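Local coordinates for excinuclease ABC, subunit A. (Deinococcus radiodurans, PDB 2VF7), which binds DNA, ATP and zinc as a UvrA-family ABC ATPase, and probably takes part in recognising damaged DNA during excision repair, at residues Thr597-Met602 with His643-Gly648; Gly639-Cys644 with Pro665-Thr670; Gly630-Asn635 with Ala674-Val679. The protein carries 1 engineered substitution. All blocks are in the same frame, centred on the assembly; numbering follows the deposited sequence.

Contact 1: residues Thr597-Met602 with His643-Gly648; sequences TPRSNM and HCQGEG. With ZN (zinc ion), chain G.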
ATOM      1  N   THR A 597      -0.692  19.947  13.164  1.00 58.56           N
ATOM      2  CA  THR A 597      -0.099  18.810  13.875  1.00 58.06           C
ATOM      3  C   THR A 597      -0.704  18.765  15.267  1.00 57.78           C
ATOM      4  O   THR A 597      -1.437  19.678  15.636  1.00 57.51           O
ATOM      5  CB  THR A 597       1.436  18.922  13.980  1.00 57.65           C
ATOM      6  OG1 THR A 597       1.778  19.945  14.928  1.00 59.37           O
ATOM      7  CG2 THR A 597       2.062  19.235  12.620  1.00 57.28           C
ATOM      8  N   PRO A 598      -0.434  17.684  16.034  1.00 58.05           N
ATOM      9  CA  PRO A 598      -0.939  17.577  17.417  1.00 57.62           C
ATOM     10  C   PRO A 598      -0.269  18.450  18.507  1.00 58.04           C
ATOM     11  O   PRO A 598      -0.642  18.321  19.685  1.00 58.02           O
ATOM     12  CB  PRO A 598      -0.767  16.079  17.734  1.00 57.74           C
ATOM     13  CG  PRO A 598      -0.387  15.398  16.418  1.00 56.83           C
ATOM     14  CD  PRO A 598       0.290  16.459  15.624  1.00 57.60           C
ATOM     15  N   ARG A 599       0.702  19.304  18.148  1.00 58.18           N
ATOM     16  CA  ARG A 599       1.229  20.319  19.085  1.00 58.69           C
ATOM     17  C   ARG A 599       0.097  21.191  19.578  1.00 59.33           C
ATOM     18  O   ARG A 599       0.045  21.552  20.754  1.00 60.04           O
ATOM     19  CB  ARG A 599       2.102  21.341  18.381  1.00 58.01           C
ATOM     20  CG  ARG A 599       3.424  20.942  17.983  1.00 59.12           C
ATOM     21  CD  ARG A 599       4.407  21.977  18.471  1.00 57.81           C
ATOM     22  NE  ARG A 599       4.918  21.527  19.753  1.00 59.31           N
ATOM     23  CZ  ARG A 599       5.832  20.577  19.894  1.00 55.81           C
ATOM     24  NH1 ARG A 599       6.357  19.977  18.837  1.00 51.98           N
ATOM     25  NH2 ARG A 599       6.224  20.246  21.103  1.00 56.37           N
ATOM     26  N   SER A 600      -0.746  21.599  18.624  1.00 59.56           N
ATOM     27  CA  SER A 600      -1.817  22.567  18.836  1.00 59.89           C
ATOM     28  C   SER A 600      -2.971  21.987  19.628  1.00 60.03           C
ATOM     29  O   SER A 600      -3.322  20.802  19.472  1.00 59.28           O
ATOM     30  CB  SER A 600      -2.343  23.070  17.504  1.00 59.58           C
ATOM     31  OG  SER A 600      -1.325  23.730  16.767  1.00 60.46           O
ATOM     32  N   ASN A 601      -3.553  22.843  20.471  1.00 60.16           N
ATOM     33  CA  ASN A 601      -4.754  22.521  21.220  1.00 60.07           C
ATOM     34  C   ASN A 601      -5.466  23.803  21.714  1.00 60.97           C
ATOM     35  O   ASN A 601      -4.926  24.907  21.589  1.00 60.58           O
ATOM     36  CB  ASN A 601      -4.431  21.497  22.335  1.00 60.08           C
ATOM     37  CG  ASN A 601      -3.266  21.920  23.241  1.00 58.52           C
ATOM     38  OD1 ASN A 601      -2.483  21.085  23.672  1.00 59.40           O
ATOM     39  ND2 ASN A 601      -3.162  23.201  23.537  1.00 53.71           N
ATOM     40  N   MET A 602      -6.694  23.676  22.220  1.00 62.06           N
ATOM     41  CA  MET A 602      -7.393  24.837  22.807  1.00 62.57           C
ATOM     42  C   MET A 602      -6.520  25.540  23.831  1.00 61.61           C
ATOM     43  O   MET A 602      -6.435  26.778  23.839  1.00 61.11           O
ATOM     44  CB  MET A 602      -8.660  24.412  23.545  1.00 63.08           C
ATOM     45  CG  MET A 602      -9.940  24.389  22.735  1.00 63.54           C
ATOM     46  SD  MET A 602     -11.138  23.336  23.601  1.00 64.35           S
ATOM     47  CE  MET A 602     -12.649  24.091  23.070  1.00 65.37           C
ATOM     48  N   HIS A 643      10.643  12.072  23.156  1.00 54.81           N
ATOM     49  CA  HIS A 643      10.459  11.031  22.137  1.00 55.40           C
ATOM     50  C   HIS A 643       9.469  11.499  21.058  1.00 55.71           C
ATOM     51  O   HIS A 643       9.642  11.212  19.870  1.00 55.48           O
ATOM     52  CB  HIS A 643       9.996   9.721  22.792  1.00 55.50           C
ATOM     53  CG  HIS A 643       9.799   8.585  21.830  1.00 55.15           C
ATOM     54  ND1 HIS A 643      10.763   7.628  21.601  1.00 54.97           N
ATOM     55  CD2 HIS A 643       8.736   8.239  21.064  1.00 53.94           C
ATOM     56  CE1 HIS A 643      10.308   6.750  20.726  1.00 54.72           C
ATOM     57  NE2 HIS A 643       9.082   7.099  20.382  1.00 54.44           N
ATOM     58  N   CYS A 644       8.446  12.235  21.495  1.00 55.97           N
ATOM     59  CA  CYS A 644       7.417  12.810  20.619  1.00 56.34           C
ATOM     60  C   CYS A 644       7.523  14.321  20.624  1.00 56.01           C
ATOM     61  O   CYS A 644       6.697  14.985  20.022  1.00 56.49           O
ATOM     62  CB  CYS A 644       6.033  12.428  21.115  1.00 55.65           C
ATOM     63  SG  CYS A 644       5.818  12.926  22.831  1.00 58.65           S
ATOM     64  N   GLN A 645       8.530  14.852  21.318  1.00 56.14           N
ATOM     65  CA  GLN A 645       8.756  16.293  21.426  1.00 56.08           C
ATOM     66  C   GLN A 645       7.530  17.013  22.012  1.00 56.43           C
ATOM     67  O   GLN A 645       7.201  18.140  21.627  1.00 55.82           O
ATOM     68  CB  GLN A 645       9.125  16.876  20.057  1.00 56.03           C
ATOM     69  CG  GLN A 645      10.573  16.684  19.624  1.00 56.72           C
ATOM     70  CD  GLN A 645      11.014  17.743  18.602  1.00 59.00           C
ATOM     71  OE1 GLN A 645      10.218  18.599  18.187  1.00 60.87           O
ATOM     72  NE2 GLN A 645      12.279  17.696  18.205  1.00 57.98           N
ATOM     73  N   GLY A 646       6.829  16.344  22.922  1.00 56.72           N
ATOM     74  CA  GLY A 646       5.680  16.953  23.587  1.00 57.16           C
ATOM     75  C   GLY A 646       4.377  16.995  22.815  1.00 57.73           C
ATOM     76  O   GLY A 646       3.426  17.648  23.260  1.00 58.49           O
ATOM     77  N   GLU A 647       4.316  16.315  21.670  1.00 57.35           N
ATOM     78  CA  GLU A 647       3.081  16.239  20.872  1.00 57.32           C
ATOM     79  C   GLU A 647       2.111  15.165  21.362  1.00 57.24           C
ATOM     80  O   GLU A 647       0.926  15.209  21.049  1.00 57.15           O
ATOM     81  CB  GLU A 647       3.392  16.022  19.391  1.00 57.45           C
ATOM     82  CG  GLU A 647       4.294  17.091  18.826  1.00 59.65           C
ATOM     83  CD  GLU A 647       4.310  17.155  17.319  1.00 62.55           C
ATOM     84  OE1 GLU A 647       3.742  16.249  16.659  1.00 64.00           O
ATOM     85  OE2 GLU A 647       4.893  18.133  16.795  1.00 62.57           O
ATOM     86  N   GLY A 648       2.620  14.210  22.131  1.00 57.76           N
ATOM     87  CA  GLY A 648       1.805  13.168  22.755  1.00 58.39           C
ATOM     88  C   GLY A 648       1.471  12.045  21.806  1.00 58.98           C
ATOM     89  O   GLY A 648       1.084  10.961  22.231  1.00 58.06           O
TER
HETATM   90 ZN    ZN G 904       5.766  11.094  24.260  1.00 55.91          ZN
HETATM   91  O   HOH W   1       5.011  20.311  15.224  1.00 61.96           O
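The long side chains of Arg599 and Glu647 cross at about a right angle, with the guanidinium and carboxylate planes turned 75° apart. Glu647 OE2 forms a salt bridge with Arg599 NH1 at 3.1 Å. The same oxygen lies 3.4 Å from Arg599 CG, which stands anti to the carbonyl carbon (chi1 -75°). Glu647 CG packs over one face of the guanidinium while OE2 takes the charge at NH1, so the length of glutamate lets one side chain do both. At the edge of that group Arg599 NH2 donates to Gln645 O; the modelled 2.4 Å between NH2 and O is very short and its exact value is doubtful. Residues Cys644 to Glu647 form a type I' turn in which Gln645 and Gly646 both have positive phi, a conformation glycine adopts easily. Together with Cys641 they belong to a CxxCxGxG sequence, a zinc knuckle in which Cys644 SG binds the zinc ion at 2.3 Å and accepts a bond from Gly648 N at 3.5 Å. Water 1 donates to Glu647 OE2 at 2.7 Å and also bonds Thr597 OG1, while Pro598 CD rests 3.6 Å from Glu647 OE1, a rigid ring beside the acid. An alanine in place of Glu647 would probably leave Arg599 NH1 without its carboxylate mate, water 1 without that acceptor and one guanidinium face without its aliphatic cover. Arg671 NH1 bonds both Pro598 O and Gly646 O, tying the two backbones together.

Contact 2: residues Gly639-Cys644 with Pro665-Thr670; sequences GRCEHC and PVCHGT. With ZN (zinc ion), chain G.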
ATOM      1  N   GLY A 639      11.121  19.552  30.341  1.00 55.47           N
ATOM      2  CA  GLY A 639      10.067  18.817  31.071  1.00 55.08           C
ATOM      3  C   GLY A 639       9.129  17.932  30.241  1.00 54.58           C
ATOM      4  O   GLY A 639       8.401  17.096  30.793  1.00 54.33           O
ATOM      5  N   ARG A 640       9.141  18.119  28.920  1.00 53.89           N
ATOM      6  CA  ARG A 640       8.313  17.334  28.001  1.00 53.12           C
ATOM      7  C   ARG A 640       8.922  15.981  27.648  1.00 54.12           C
ATOM      8  O   ARG A 640      10.125  15.735  27.843  1.00 54.39           O
ATOM      9  CB  ARG A 640       8.067  18.114  26.708  1.00 53.20           C
ATOM     10  CG  ARG A 640       9.318  18.557  25.988  1.00 51.03           C
ATOM     11  CD  ARG A 640       8.992  19.096  24.587  1.00 51.17           C
ATOM     12  NE  ARG A 640      10.193  19.181  23.763  1.00 44.47           N
ATOM     13  CZ  ARG A 640      10.285  19.861  22.626  1.00 42.17           C
ATOM     14  NH1 ARG A 640       9.262  20.555  22.177  1.00 43.48           N
ATOM     15  NH2 ARG A 640      11.416  19.870  21.951  1.00 39.19           N
ATOM     16  N   CYS A 641       8.089  15.104  27.106  1.00 54.28           N
ATOM     17  CA  CYS A 641       8.587  13.866  26.539  1.00 54.21           C
ATOM     18  C   CYS A 641       9.290  14.232  25.248  1.00 54.38           C
ATOM     19  O   CYS A 641       8.702  14.840  24.357  1.00 54.73           O
ATOM     20  CB  CYS A 641       7.431  12.913  26.272  1.00 54.06           C
ATOM     21  SG  CYS A 641       7.917  11.449  25.391  1.00 53.98           S
ATOM     22  N   GLU A 642      10.561  13.891  25.156  1.00 54.94           N
ATOM     23  CA  GLU A 642      11.340  14.254  23.987  1.00 55.17           C
ATOM     24  C   GLU A 642      11.262  13.218  22.875  1.00 55.08           C
ATOM     25  O   GLU A 642      11.759  13.463  21.773  1.00 55.08           O
ATOM     26  CB  GLU A 642      12.804  14.544  24.352  1.00 55.16           C
ATOM     27  CG  GLU A 642      13.408  15.663  23.502  1.00 56.29           C
ATOM     28  CD  GLU A 642      12.664  16.977  23.717  1.00 59.40           C
ATOM     29  OE1 GLU A 642      12.106  17.175  24.817  1.00 60.47           O
ATOM     30  OE2 GLU A 642      12.627  17.812  22.794  1.00 60.35           O
ATOM     31  N   HIS A 643      10.643  12.072  23.156  1.00 54.81           N
ATOM     32  CA  HIS A 643      10.459  11.031  22.137  1.00 55.40           C
ATOM     33  C   HIS A 643       9.469  11.499  21.058  1.00 55.71           C
ATOM     34  O   HIS A 643       9.642  11.212  19.870  1.00 55.48           O
ATOM     35  CB  HIS A 643       9.996   9.721  22.792  1.00 55.50           C
ATOM     36  CG  HIS A 643       9.799   8.585  21.830  1.00 55.15           C
ATOM     37  ND1 HIS A 643      10.763   7.628  21.601  1.00 54.97           N
ATOM     38  CD2 HIS A 643       8.736   8.239  21.064  1.00 53.94           C
ATOM     39  CE1 HIS A 643      10.308   6.750  20.726  1.00 54.72           C
ATOM     40  NE2 HIS A 643       9.082   7.099  20.382  1.00 54.44           N
ATOM     41  N   CYS A 644       8.446  12.235  21.495  1.00 55.97           N
ATOM     42  CA  CYS A 644       7.417  12.810  20.619  1.00 56.34           C
ATOM     43  C   CYS A 644       7.523  14.321  20.624  1.00 56.01           C
ATOM     44  O   CYS A 644       6.697  14.985  20.022  1.00 56.49           O
ATOM     45  CB  CYS A 644       6.033  12.428  21.115  1.00 55.65           C
ATOM     46  SG  CYS A 644       5.818  12.926  22.831  1.00 58.65           S
ATOM     47  N   PRO A 665       4.626   5.901  22.124  1.00 57.26           N
ATOM     48  CA  PRO A 665       4.945   4.678  22.866  1.00 56.91           C
ATOM     49  C   PRO A 665       5.598   4.901  24.238  1.00 56.96           C
ATOM     50  O   PRO A 665       5.654   3.981  25.042  1.00 56.80           O
ATOM     51  CB  PRO A 665       5.911   3.954  21.932  1.00 57.08           C
ATOM     52  CG  PRO A 665       6.471   5.018  21.065  1.00 56.83           C
ATOM     53  CD  PRO A 665       5.371   5.973  20.854  1.00 56.70           C
ATOM     54  N   VAL A 666       6.053   6.119  24.512  1.00 57.14           N
ATOM     55  CA  VAL A 666       6.804   6.417  25.737  1.00 56.63           C
ATOM     56  C   VAL A 666       5.988   7.190  26.783  1.00 57.06           C
ATOM     57  O   VAL A 666       6.060   6.902  27.964  1.00 57.52           O
ATOM     58  CB  VAL A 666       8.080   7.198  25.415  1.00 56.46           C
ATOM     59  CG1 VAL A 666       8.877   7.482  26.685  1.00 56.27           C
ATOM     60  CG2 VAL A 666       8.914   6.434  24.440  1.00 54.08           C
ATOM     61  N   CYS A 667       5.218   8.182  26.370  1.00 57.63           N
ATOM     62  CA  CYS A 667       4.400   8.896  27.340  1.00 57.92           C
ATOM     63  C   CYS A 667       2.946   8.489  27.205  1.00 58.42           C
ATOM     64  O   CYS A 667       2.135   8.775  28.088  1.00 59.13           O
ATOM     65  CB  CYS A 667       4.580  10.405  27.217  1.00 57.57           C
ATOM     66  SG  CYS A 667       3.955  11.078  25.695  1.00 56.14           S
ATOM     67  N   HIS A 668       2.616   7.812  26.108  1.00 58.59           N
ATOM     68  CA  HIS A 668       1.246   7.348  25.876  1.00 59.14           C
ATOM     69  C   HIS A 668       0.235   8.477  25.752  1.00 58.84           C
ATOM     70  O   HIS A 668      -0.952   8.269  25.968  1.00 59.34           O
ATOM     71  CB  HIS A 668       0.791   6.378  26.974  1.00 59.61           C
ATOM     72  CG  HIS A 668       1.649   5.161  27.093  1.00 61.02           C
ATOM     73  ND1 HIS A 668       2.638   5.040  28.045  1.00 62.32           N
ATOM     74  CD2 HIS A 668       1.675   4.013  26.373  1.00 62.29           C
ATOM     75  CE1 HIS A 668       3.233   3.868  27.912  1.00 62.35           C
ATOM     76  NE2 HIS A 668       2.670   3.226  26.903  1.00 62.65           N
ATOM     77  N   GLY A 669       0.705   9.666  25.397  1.00 58.35           N
ATOM     78  CA  GLY A 669      -0.189  10.782  25.152  1.00 57.57           C
ATOM     79  C   GLY A 669      -0.241  11.830  26.241  1.00 56.70           C
ATOM     80  O   GLY A 669      -0.988  12.782  26.110  1.00 56.84           O
ATOM     81  N   THR A 670       0.524  11.650  27.316  1.00 56.63           N
ATOM     82  CA  THR A 670       0.594  12.653  28.384  1.00 56.62           C
ATOM     83  C   THR A 670       1.377  13.884  27.957  1.00 56.94           C
ATOM     84  O   THR A 670       1.007  14.990  28.339  1.00 57.44           O
ATOM     85  CB  THR A 670       1.143  12.102  29.727  1.00 56.99           C
ATOM     86  OG1 THR A 670       2.560  11.846  29.636  1.00 56.80           O
ATOM     87  CG2 THR A 670       0.387  10.815  30.148  1.00 56.14           C
TER
HETATM   88 ZN    ZN G 904       5.766  11.094  24.260  1.00 55.91          ZN
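His643 CG stands anti to its backbone N (chi1 -179°), which carries the imidazole out to Val666. The two meet in a CH-pi contact: Val666 CG2 sits over one face of the His643 ring, 3.6 Å from the centroid and 18° off the ring normal. Pro665 crosses the same histidine at about a right angle. A flat ring suits this exposed place, since its face receives a methyl of the beta-branched valine, while Pro665 CG comes within 3.4 Å of His643 NE2. Deeper in, Cys667 SG falls between its backbone N and carbonyl carbon (chi1 67°) and binds the zinc ion at 2.3 Å. Cys641 SG reaches the metal from the other segment at 2.5 Å, and the CB atoms of Cys641 and Cys667 touch at 3.9 Å. With Cys644 and Cys664 they make a Cys4 site built from two CxxC pairs, one on each segment's side, so that the metal cross-links two loops lacking regular secondary structure. Around the ion, Cys644 SG and Cys667 SG stand 3.9 Å apart. Cys667 begins a type I' turn ending at Thr670; inside it Gly669 has backbone angles that would press a side chain against the preceding carbonyl oxygen. Gly669 N donates back to Cys667 SG at 3.6 Å, a hydrogen bond that would be expected to draw off some of the thiolate's charge.

Contact 3: residues Gly630-Asn635 with Ala674-Val679; sequences GRFSFN and AETLEV
Arg631 NE donates to Thr676 OG1 at 3.0 Å, with an N-H...O angle of 151° and the hydroxyl oxygen near the guanidinium plane. OG1 also lies within bonding reach of Asn673 OD1 and Gly639 O, two acceptors that must share or compete for its single proton. Threonine suits this buried place because its other branch is apolar, and CG2, anti to the backbone N, lies 3.9 Å from Phe632 CD1 as the two side chains run past each other in opposite directions. Arg631 NH2 has a weak hydrogen bond to Asn673 OD1. Its link to Glu675 is looser, a long salt bridge of 3.9 Å between NH2 and OE2 in which the oxygen stands well out of the guanidinium plane and no N-H points at it. Glu675 OE2 has its firmer partner in the hydroxyl of Tyr627. Within 630-635, Ser633 N bonds Gly630 O at 3.1 Å. Ser633 OG then accepts from Asn635 N at 3.2 Å, an ST turn; the carbonyl of Phe632 is met by Tyr672 OH. Phe632 CZ touches Val679 CG1 at 4.1 Å, the side chains crossing at about a right angle. The contact thus ties the loop before strand 649-652 to the loop after strand 660-663, the two strands between the cysteine pairs of the zinc site. The Phe632-Val679 pair fits against two helices: Phe632 meets Phe616 of helix 609-617, with Arg613 as a neighbour, while Val679 rests on Leu621 and Ala622 of helix 620-624.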
ATOM      1  N   GLY A 630       8.539  27.079  32.510  1.00 55.28           N
ATOM      2  CA  GLY A 630       9.080  26.424  31.319  1.00 55.66           C
ATOM      3  C   GLY A 630       9.118  24.902  31.376  1.00 55.31           C
ATOM      4  O   GLY A 630       8.873  24.249  30.377  1.00 57.35           O
ATOM      5  N   ARG A 631       9.407  24.331  32.534  1.00 54.67           N
ATOM      6  CA  ARG A 631       9.295  22.890  32.748  1.00 53.88           C
ATOM      7  C   ARG A 631       7.932  22.318  32.291  1.00 54.38           C
ATOM      8  O   ARG A 631       7.816  21.143  32.004  1.00 54.03           O
ATOM      9  CB  ARG A 631       9.518  22.592  34.238  1.00 53.56           C
ATOM     10  CG  ARG A 631       9.541  21.127  34.646  1.00 51.45           C
ATOM     11  CD  ARG A 631      10.866  20.485  34.244  1.00 51.59           C
ATOM     12  NE  ARG A 631      10.809  19.024  34.304  1.00 48.39           N
ATOM     13  CZ  ARG A 631      11.861  18.241  34.426  1.00 49.27           C
ATOM     14  NH1 ARG A 631      13.085  18.756  34.508  1.00 48.62           N
ATOM     15  NH2 ARG A 631      11.687  16.933  34.488  1.00 51.44           N
ATOM     16  N   PHE A 632       6.895  23.156  32.249  1.00 54.86           N
ATOM     17  CA  PHE A 632       5.536  22.661  32.071  1.00 54.68           C
ATOM     18  C   PHE A 632       5.022  22.990  30.676  1.00 54.83           C
ATOM     19  O   PHE A 632       3.849  22.786  30.367  1.00 55.26           O
ATOM     20  CB  PHE A 632       4.610  23.149  33.205  1.00 54.72           C
ATOM     21  CG  PHE A 632       5.095  22.770  34.592  1.00 54.80           C
ATOM     22  CD1 PHE A 632       4.798  21.523  35.136  1.00 54.67           C
ATOM     23  CD2 PHE A 632       5.860  23.652  35.343  1.00 54.90           C
ATOM     24  CE1 PHE A 632       5.270  21.152  36.415  1.00 55.15           C
ATOM     25  CE2 PHE A 632       6.343  23.291  36.628  1.00 54.41           C
ATOM     26  CZ  PHE A 632       6.031  22.045  37.167  1.00 53.15           C
ATOM     27  N   SER A 633       5.921  23.491  29.835  1.00 54.58           N
ATOM     28  CA  SER A 633       5.649  23.667  28.428  1.00 54.72           C
ATOM     29  C   SER A 633       5.945  22.359  27.691  1.00 54.45           C
ATOM     30  O   SER A 633       6.907  21.659  28.014  1.00 54.61           O
ATOM     31  CB  SER A 633       6.529  24.790  27.864  1.00 55.31           C
ATOM     32  OG  SER A 633       6.057  25.238  26.599  1.00 56.16           O
ATOM     33  N   PHE A 634       5.120  22.009  26.716  1.00 53.96           N
ATOM     34  CA  PHE A 634       5.481  20.914  25.811  1.00 53.41           C
ATOM     35  C   PHE A 634       6.029  21.487  24.509  1.00 53.79           C
ATOM     36  O   PHE A 634       6.182  20.758  23.544  1.00 54.17           O
ATOM     37  CB  PHE A 634       4.292  19.982  25.546  1.00 53.41           C
ATOM     38  CG  PHE A 634       3.050  20.695  25.105  1.00 52.71           C
ATOM     39  CD1 PHE A 634       2.864  21.037  23.767  1.00 52.05           C
ATOM     40  CD2 PHE A 634       2.072  21.045  26.026  1.00 52.85           C
ATOM     41  CE1 PHE A 634       1.747  21.724  23.371  1.00 52.24           C
ATOM     42  CE2 PHE A 634       0.951  21.731  25.633  1.00 52.12           C
ATOM     43  CZ  PHE A 634       0.777  22.063  24.319  1.00 53.32           C
ATOM     44  N   ASN A 635       6.321  22.791  24.477  1.00 53.91           N
ATOM     45  CA  ASN A 635       6.927  23.418  23.288  1.00 54.26           C
ATOM     46  C   ASN A 635       8.378  23.764  23.484  1.00 54.33           C
ATOM     47  O   ASN A 635       9.054  24.272  22.590  1.00 54.83           O
ATOM     48  CB  ASN A 635       6.111  24.608  22.794  1.00 53.93           C
ATOM     49  CG  ASN A 635       4.769  24.183  22.314  1.00 54.72           C
ATOM     50  OD1 ASN A 635       4.654  23.129  21.714  1.00 56.29           O
ATOM     51  ND2 ASN A 635       3.736  24.955  22.612  1.00 55.11           N
ATOM     52  N   ALA A 674       8.201  11.544  33.213  1.00 56.80           N
ATOM     53  CA  ALA A 674       7.588  11.040  34.439  1.00 57.17           C
ATOM     54  C   ALA A 674       7.852  11.948  35.622  1.00 57.47           C
ATOM     55  O   ALA A 674       7.043  12.042  36.533  1.00 57.84           O
ATOM     56  CB  ALA A 674       8.106   9.639  34.746  1.00 56.66           C
ATOM     57  N   GLU A 675       9.007  12.593  35.614  1.00 58.11           N
ATOM     58  CA  GLU A 675       9.440  13.436  36.719  1.00 58.37           C
ATOM     59  C   GLU A 675       8.626  14.729  36.780  1.00 57.94           C
ATOM     60  O   GLU A 675       8.371  15.258  37.857  1.00 57.79           O
ATOM     61  CB  GLU A 675      10.928  13.726  36.570  1.00 58.95           C
ATOM     62  CG  GLU A 675      11.470  14.732  37.535  1.00 62.30           C
ATOM     63  CD  GLU A 675      12.927  14.985  37.313  1.00 67.27           C
ATOM     64  OE1 GLU A 675      13.567  14.144  36.635  1.00 69.79           O
ATOM     65  OE2 GLU A 675      13.436  16.011  37.826  1.00 69.85           O
ATOM     66  N   THR A 676       8.196  15.212  35.615  1.00 57.72           N
ATOM     67  CA  THR A 676       7.336  16.396  35.530  1.00 57.24           C
ATOM     68  C   THR A 676       5.920  16.107  36.060  1.00 56.92           C
ATOM     69  O   THR A 676       5.258  17.003  36.571  1.00 56.66           O
ATOM     70  CB  THR A 676       7.293  16.928  34.082  1.00 57.36           C
ATOM     71  OG1 THR A 676       8.629  17.043  33.576  1.00 56.70           O
ATOM     72  CG2 THR A 676       6.626  18.262  34.014  1.00 57.38           C
ATOM     73  N   LEU A 677       5.483  14.848  35.980  1.00 56.44           N
ATOM     74  CA  LEU A 677       4.094  14.488  36.307  1.00 56.50           C
ATOM     75  C   LEU A 677       3.921  14.147  37.785  1.00 56.43           C
ATOM     76  O   LEU A 677       2.796  13.932  38.265  1.00 55.84           O
ATOM     77  CB  LEU A 677       3.599  13.319  35.428  1.00 56.77           C
ATOM     78  CG  LEU A 677       3.620  13.444  33.900  1.00 56.92           C
ATOM     79  CD1 LEU A 677       3.657  12.055  33.270  1.00 58.61           C
ATOM     80  CD2 LEU A 677       2.431  14.217  33.396  1.00 55.64           C
ATOM     81  N   GLU A 678       5.047  14.098  38.491  1.00 56.28           N
ATOM     82  CA  GLU A 678       5.078  13.952  39.953  1.00 56.54           C
ATOM     83  C   GLU A 678       4.645  15.217  40.696  1.00 55.96           C
ATOM     84  O   GLU A 678       4.342  15.153  41.897  1.00 56.47           O
ATOM     85  CB  GLU A 678       6.489  13.548  40.420  1.00 56.57           C
ATOM     86  CG  GLU A 678       6.924  12.151  39.996  1.00 56.13           C
ATOM     87  CD  GLU A 678       8.237  11.735  40.629  1.00 57.86           C
ATOM     88  OE1 GLU A 678       8.655  10.560  40.434  1.00 59.08           O
ATOM     89  OE2 GLU A 678       8.852  12.574  41.330  1.00 59.99           O
ATOM     90  N   VAL A 679       4.640  16.353  39.993  1.00 54.93           N
ATOM     91  CA  VAL A 679       4.256  17.657  40.558  1.00 54.10           C
ATOM     92  C   VAL A 679       2.756  17.890  40.389  1.00 54.10           C
ATOM     93  O   VAL A 679       2.229  17.829  39.268  1.00 53.20           O
ATOM     94  CB  VAL A 679       5.051  18.842  39.910  1.00 54.30           C
ATOM     95  CG1 VAL A 679       4.705  20.180  40.579  1.00 52.42           C
ATOM     96  CG2 VAL A 679       6.573  18.580  39.944  1.00 52.37           C
TER

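Contacts 1 and 2 share His643 and Cys644 and the zinc ion, with centres about 9 Å apart; contact 3 lies about 10 Å from contact 2 and about 14 Å from contact 1, centre to centre. Arg599 joins contact 1 to contact 3 through Phe634 and Asn635, and its NH2 comes within 3.2 Å of Arg640 NH1, a like-charge approach. Gly639 links contact 2 to Thr676 of contact 3, whose side chain is about 11 Å from the zinc. At the other end, the side chain of Pro598 is about 10 Å from a bound ADP, so the three contacts extend from near a nucleotide to beyond the zinc.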